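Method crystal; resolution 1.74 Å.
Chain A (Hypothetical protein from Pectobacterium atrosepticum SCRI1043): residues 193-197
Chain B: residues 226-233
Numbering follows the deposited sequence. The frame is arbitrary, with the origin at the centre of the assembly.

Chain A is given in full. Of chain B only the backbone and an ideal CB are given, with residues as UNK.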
ATOM      1  N   VAL A 193       2.389  12.334 -18.896  1.00 29.95           N
ATOM      2  CA  VAL A 193       1.596  12.103 -17.667  1.00 27.19           C
ATOM      3  C   VAL A 193       2.356  12.842 -16.588  1.00 27.42           C
ATOM      4  O   VAL A 193       3.534  12.536 -16.300  1.00 29.14           O
ATOM      5  CB  VAL A 193       1.409  10.625 -17.281  1.00 27.75           C
ATOM      6  CG1 VAL A 193       0.687  10.525 -15.909  1.00 24.85           C
ATOM      7  CG2 VAL A 193       0.627   9.911 -18.359  1.00 26.92           C
ATOM      8  N   THR A 194       1.722  13.860 -16.033  1.00 26.63           N
ATOM      9  CA  THR A 194       2.378  14.750 -15.081  1.00 28.01           C
ATOM     10  C   THR A 194       2.123  14.383 -13.621  1.00 29.87           C
ATOM     11  O   THR A 194       3.019  14.459 -12.784  1.00 29.02           O
ATOM     12  CB  THR A 194       1.935  16.194 -15.343  1.00 30.30           C
ATOM     13  OG1 THR A 194       2.428  16.563 -16.625  1.00 31.12           O
ATOM     14  CG2 THR A 194       2.500  17.159 -14.301  1.00 33.79           C
ATOM     15  N   TYR A 195       0.896  13.997 -13.306  1.00 24.96           N
ATOM     16  CA  TYR A 195       0.535  13.592 -11.936  1.00 24.64           C
ATOM     17  C   TYR A 195      -0.403  12.400 -11.966  1.00 23.41           C
ATOM     18  O   TYR A 195      -1.234  12.273 -12.862  1.00 26.55           O
ATOM     19  CB  TYR A 195      -0.140  14.711 -11.158  1.00 25.90           C
ATOM     20  CG  TYR A 195       0.708  15.218 -10.036  1.00 26.14           C
ATOM     21  CD1 TYR A 195       0.643  14.648  -8.762  1.00 32.44           C
ATOM     22  CD2 TYR A 195       1.628  16.204 -10.263  1.00 31.28           C
ATOM     23  CE1 TYR A 195       1.477  15.107  -7.733  1.00 38.41           C
ATOM     24  CE2 TYR A 195       2.453  16.673  -9.252  1.00 34.53           C
ATOM     25  CZ  TYR A 195       2.371  16.124  -8.001  1.00 41.63           C
ATOM     26  OH  TYR A 195       3.220  16.612  -7.028  1.00 42.09           O
ATOM     27  N   ARG A 196      -0.201  11.499 -11.012  1.00 26.97           N
ATOM     28  CA  ARG A 196      -1.043  10.314 -10.839  1.00 25.90           C
ATOM     29  C   ARG A 196      -1.636  10.388  -9.444  1.00 27.52           C
ATOM     30  O   ARG A 196      -0.936  10.696  -8.477  1.00 27.96           O
ATOM     31  CB  ARG A 196      -0.219   9.050 -10.916  1.00 25.75           C
ATOM     32  CG  ARG A 196       0.669   8.998 -12.151  1.00 28.00           C
ATOM     33  CD  ARG A 196       2.072   8.554 -11.843  1.00 29.15           C
ATOM     34  NE  ARG A 196       2.809   8.597 -13.106  1.00 26.97           N
ATOM     35  CZ  ARG A 196       3.432   9.663 -13.582  1.00 28.27           C
ATOM     36  NH1 ARG A 196       3.584  10.761 -12.858  1.00 25.09           N
ATOM     37  NH2 ARG A 196       3.998   9.601 -14.761  1.00 28.11           N
ATOM     38  N   SER A 197      -2.943  10.192  -9.359  1.00 27.06           N
ATOM     39  CA  SER A 197      -3.616  10.209  -8.064  1.00 25.20           C
ATOM     40  C   SER A 197      -4.873   9.375  -8.088  1.00 25.10           C
ATOM     41  O   SER A 197      -5.155   8.717  -9.086  1.00 27.74           O
ATOM     42  CB  SER A 197      -3.946  11.641  -7.635  1.00 28.74           C
ATOM     43  OG  SER A 197      -4.268  11.674  -6.251  1.00 33.73           O
TER
ATOM     44  N   UNK B 226      11.024   5.882 -10.452  1.00 25.24           N
ATOM     45  CA  UNK B 226      10.828   5.933  -9.020  1.00 26.61           C
ATOM     46  C   UNK B 226       9.998   7.130  -8.659  1.00 26.94           C
ATOM     47  O   UNK B 226       9.227   7.072  -7.724  1.00 26.56           O
ATOM     48  CB  UNK B 226      12.168   5.967  -8.282  1.00 26.61           C
ATOM     49  N   UNK B 227      10.258   8.255  -9.307  1.00 26.50           N
ATOM     50  CA  UNK B 227       9.396   9.429  -9.138  1.00 26.48           C
ATOM     51  C   UNK B 227       7.937   9.151  -9.546  1.00 25.72           C
ATOM     52  O   UNK B 227       6.956   9.501  -8.843  1.00 27.82           O
ATOM     53  CB  UNK B 227       9.947  10.596  -9.960  1.00 26.48           C
ATOM     54  N   UNK B 228       7.771   8.566 -10.713  1.00 27.72           N
ATOM     55  CA  UNK B 228       6.458   8.278 -11.246  1.00 25.87           C
ATOM     56  C   UNK B 228       5.711   7.303 -10.330  1.00 28.49           C
ATOM     57  O   UNK B 228       4.554   7.522  -9.998  1.00 28.65           O
ATOM     58  CB  UNK B 228       6.572   7.710 -12.662  1.00 25.87           C
ATOM     59  N   UNK B 229       6.366   6.203  -9.957  1.00 28.57           N
ATOM     60  CA  UNK B 229       5.714   5.235  -9.070  1.00 27.46           C
ATOM     61  C   UNK B 229       5.443   5.769  -7.676  1.00 26.93           C
ATOM     62  O   UNK B 229       4.447   5.407  -7.086  1.00 25.40           O
ATOM     63  CB  UNK B 229       6.575   3.975  -8.961  1.00 27.46           C
ATOM     64  N   UNK B 230       6.329   6.606  -7.150  1.00 24.54           N
ATOM     65  CA  UNK B 230       6.145   7.238  -5.868  1.00 26.25           C
ATOM     66  C   UNK B 230       4.851   7.964  -5.707  1.00 26.66           C
ATOM     67  O   UNK B 230       4.246   7.932  -4.635  1.00 24.81           O
ATOM     68  CB  UNK B 230       7.294   8.214  -5.610  1.00 26.25           C
ATOM     69  N   UNK B 231       4.409   8.653  -6.757  1.00 27.31           N
ATOM     70  CA  UNK B 231       3.097   9.302  -6.694  1.00 26.46           C
ATOM     71  C   UNK B 231       1.965   8.333  -6.390  1.00 27.04           C
ATOM     72  O   UNK B 231       0.953   8.740  -5.811  1.00 27.45           O
ATOM     73  CB  UNK B 231       2.808  10.017  -8.016  1.00 26.46           C
ATOM     74  N   UNK B 232       2.117   7.066  -6.775  1.00 24.97           N
ATOM     75  CA  UNK B 232       1.089   6.072  -6.527  1.00 25.12           C
ATOM     76  C   UNK B 232       1.180   5.470  -5.107  1.00 23.61           C
ATOM     77  O   UNK B 232       0.240   4.812  -4.682  1.00 26.76           O
ATOM     78  CB  UNK B 232       1.192   4.961  -7.574  1.00 25.12           C
ATOM     79  N   UNK B 233       2.293   5.708  -4.402  1.00 25.38           N
ATOM     80  CA  UNK B 233       2.465   5.183  -3.036  1.00 26.06           C
ATOM     81  C   UNK B 233       3.087   6.296  -2.174  1.00 23.13           C
ATOM     82  O   UNK B 233       4.221   6.189  -1.739  1.00 28.39           O
ATOM     83  CB  UNK B 233       3.339   3.927  -3.028  1.00 26.06           C
TER

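Chain A offers a stretch of a longer strand whose most prominent feature toward chain B is Arg A196, with the ring of Tyr A195 to one side. Against it lies helical backbone of chain B, with a type I turn from 230 to 233.

Position 226 is helical and its ideal CB has nothing of the strand within 5.5 Å, so chain A sets no requirement there. The residue is Cys B226, which makes no contact with the strand.

At 227 the CA-to-CB bond runs sideways, and the ideal CB again touches nothing. A short side chain would leave the strand untouched, whereas a long one, polar at its tip, could reach toward Tyr A195 and the carbonyl of Thr A194. Tyr B227, with chi1 in the t well, brings its hydroxyl in: OH lies 4.4 Å from Tyr A195 CE2. A water joins the two chains here, donating to Thr A194 O at 2.7 Å and hydrogen-bonded to Tyr B227 OH at 2.8 Å.

Position 228 also points sideways, but its ideal CB is 3.8 Å from Arg A196 CZ. A flexible chain could lie over the guanidinium, and a polar or acidic end would suit the positive charge; several residues qualify. Gln B228 places CG over one face of the guanidinium. The backbone contributes too, with Gln B228 O packing 3.3 Å from Arg A196 CD.

At 229 CA-to-CB points away from the strand, which therefore imposes no choice; the residue is Leu B229, and its O accepts from the N of 232 at 2.9 Å.

Position 230 has ordinary helical angles, so phi and psi do not demand glycine. An ideal CB would, however, sit only 3.1 Å from the carbonyl oxygen of 226, a crowded position that favours the absence of a side chain. Gly B230 meets this, and its N donates to Cys B226 O at 3.0 Å.

Position 231 is the most telling. CA-to-CB points toward the strand, the ideal CB being 3.8 Å from Arg A196 O and 5.2 Å from Tyr A195 CD1. Farther out, Arg A196 offers two donors, its backbone N and NH1, so a side chain long enough to carry an acceptor between them is wanted; glutamine or glutamate would serve. In Gln B231, OE1 accepts from both, at 3.0 Å from Arg A196 N and 2.8 Å from Arg A196 NH1, tying backbone and side chain of one residue to a single oxygen. The amide nitrogen then lies over one face of the Tyr A195 ring, with Gln B231 NE2 3.8 Å from Tyr A195 CE1.

At 232 CA-to-CB is sideways and the ideal CB is 5.5 Å from Arg A196 CB, leaving room for a long side chain to pack along the arginine's aliphatic part. Gln B232 extends with chi2 near t, and its end comes nearer the strand than its CB.

Position 233 closes the turn, its N donating to Gly B230 O at 3.0 Å. It is out of the strand's reach, so many residues would fit; it is Tyr B233.

Chain B, residues 226-233: CYQLGQQY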
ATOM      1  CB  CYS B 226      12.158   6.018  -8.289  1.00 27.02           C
ATOM      2  SG  CYS B 226      13.169   4.476  -8.374  1.00 29.92           S
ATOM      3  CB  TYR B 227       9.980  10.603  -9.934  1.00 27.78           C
ATOM      4  CG  TYR B 227       9.069  11.807  -9.967  1.00 23.84           C
ATOM      5  CD1 TYR B 227       8.949  12.639  -8.855  1.00 31.80           C
ATOM      6  CD2 TYR B 227       8.304  12.088 -11.080  1.00 28.99           C
ATOM      7  CE1 TYR B 227       8.118  13.763  -8.872  1.00 33.99           C
ATOM      8  CE2 TYR B 227       7.445  13.211 -11.101  1.00 31.72           C
ATOM      9  CZ  TYR B 227       7.344  14.031  -9.991  1.00 35.70           C
ATOM     10  OH  TYR B 227       6.494  15.127 -10.001  1.00 29.70           O
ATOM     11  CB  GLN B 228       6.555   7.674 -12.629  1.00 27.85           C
ATOM     12  CG  GLN B 228       7.034   8.608 -13.711  1.00 27.25           C
ATOM     13  CD  GLN B 228       7.312   7.804 -14.997  1.00 31.55           C
ATOM     14  OE1 GLN B 228       6.409   7.523 -15.775  1.00 45.74           O
ATOM     15  NE2 GLN B 228       8.509   7.349 -15.137  1.00 34.14           N
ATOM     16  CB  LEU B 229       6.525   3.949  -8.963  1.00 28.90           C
ATOM     17  CG  LEU B 229       5.774   2.774  -8.313  1.00 29.93           C
ATOM     18  CD1 LEU B 229       4.646   2.278  -9.188  1.00 27.74           C
ATOM     19  CD2 LEU B 229       6.790   1.676  -7.947  1.00 30.66           C
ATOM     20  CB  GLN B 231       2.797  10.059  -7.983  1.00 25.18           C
ATOM     21  CG  GLN B 231       3.733  11.240  -8.161  1.00 27.74           C
ATOM     22  CD  GLN B 231       3.474  12.029  -9.421  1.00 31.06           C
ATOM     23  OE1 GLN B 231       2.736  11.583 -10.287  1.00 25.79           O
ATOM     24  NE2 GLN B 231       4.149  13.184  -9.552  1.00 29.94           N
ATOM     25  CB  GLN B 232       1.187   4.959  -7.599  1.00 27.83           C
ATOM     26  CG  GLN B 232       1.088   5.539  -9.007  1.00 30.29           C
ATOM     27  CD  GLN B 232       1.032   4.528 -10.147  1.00 32.28           C
ATOM     28  OE1 GLN B 232       1.063   3.282  -9.971  1.00 30.85           O
ATOM     29  NE2 GLN B 232       0.897   5.064 -11.342  1.00 26.03           N
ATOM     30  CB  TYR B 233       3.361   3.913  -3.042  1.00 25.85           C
ATOM     31  CG  TYR B 233       2.756   2.747  -3.762  1.00 22.98           C
ATOM     32  CD1 TYR B 233       1.748   1.952  -3.180  1.00 25.70           C
ATOM     33  CD2 TYR B 233       3.119   2.492  -5.073  1.00 26.47           C
ATOM     34  CE1 TYR B 233       1.189   0.924  -3.875  1.00 23.50           C
ATOM     35  CE2 TYR B 233       2.574   1.462  -5.765  1.00 24.81           C
ATOM     36  CZ  TYR B 233       1.609   0.668  -5.176  1.00 31.89           C
ATOM     37  OH  TYR B 233       1.045  -0.327  -5.920  1.00 29.30           O
TER
HETATM   38  O   HOH W   1       5.441  15.520 -12.526  1.00 35.06           O
HETATM   39  O   HOH W   2       0.169  11.416  -5.691  1.00 33.96           O
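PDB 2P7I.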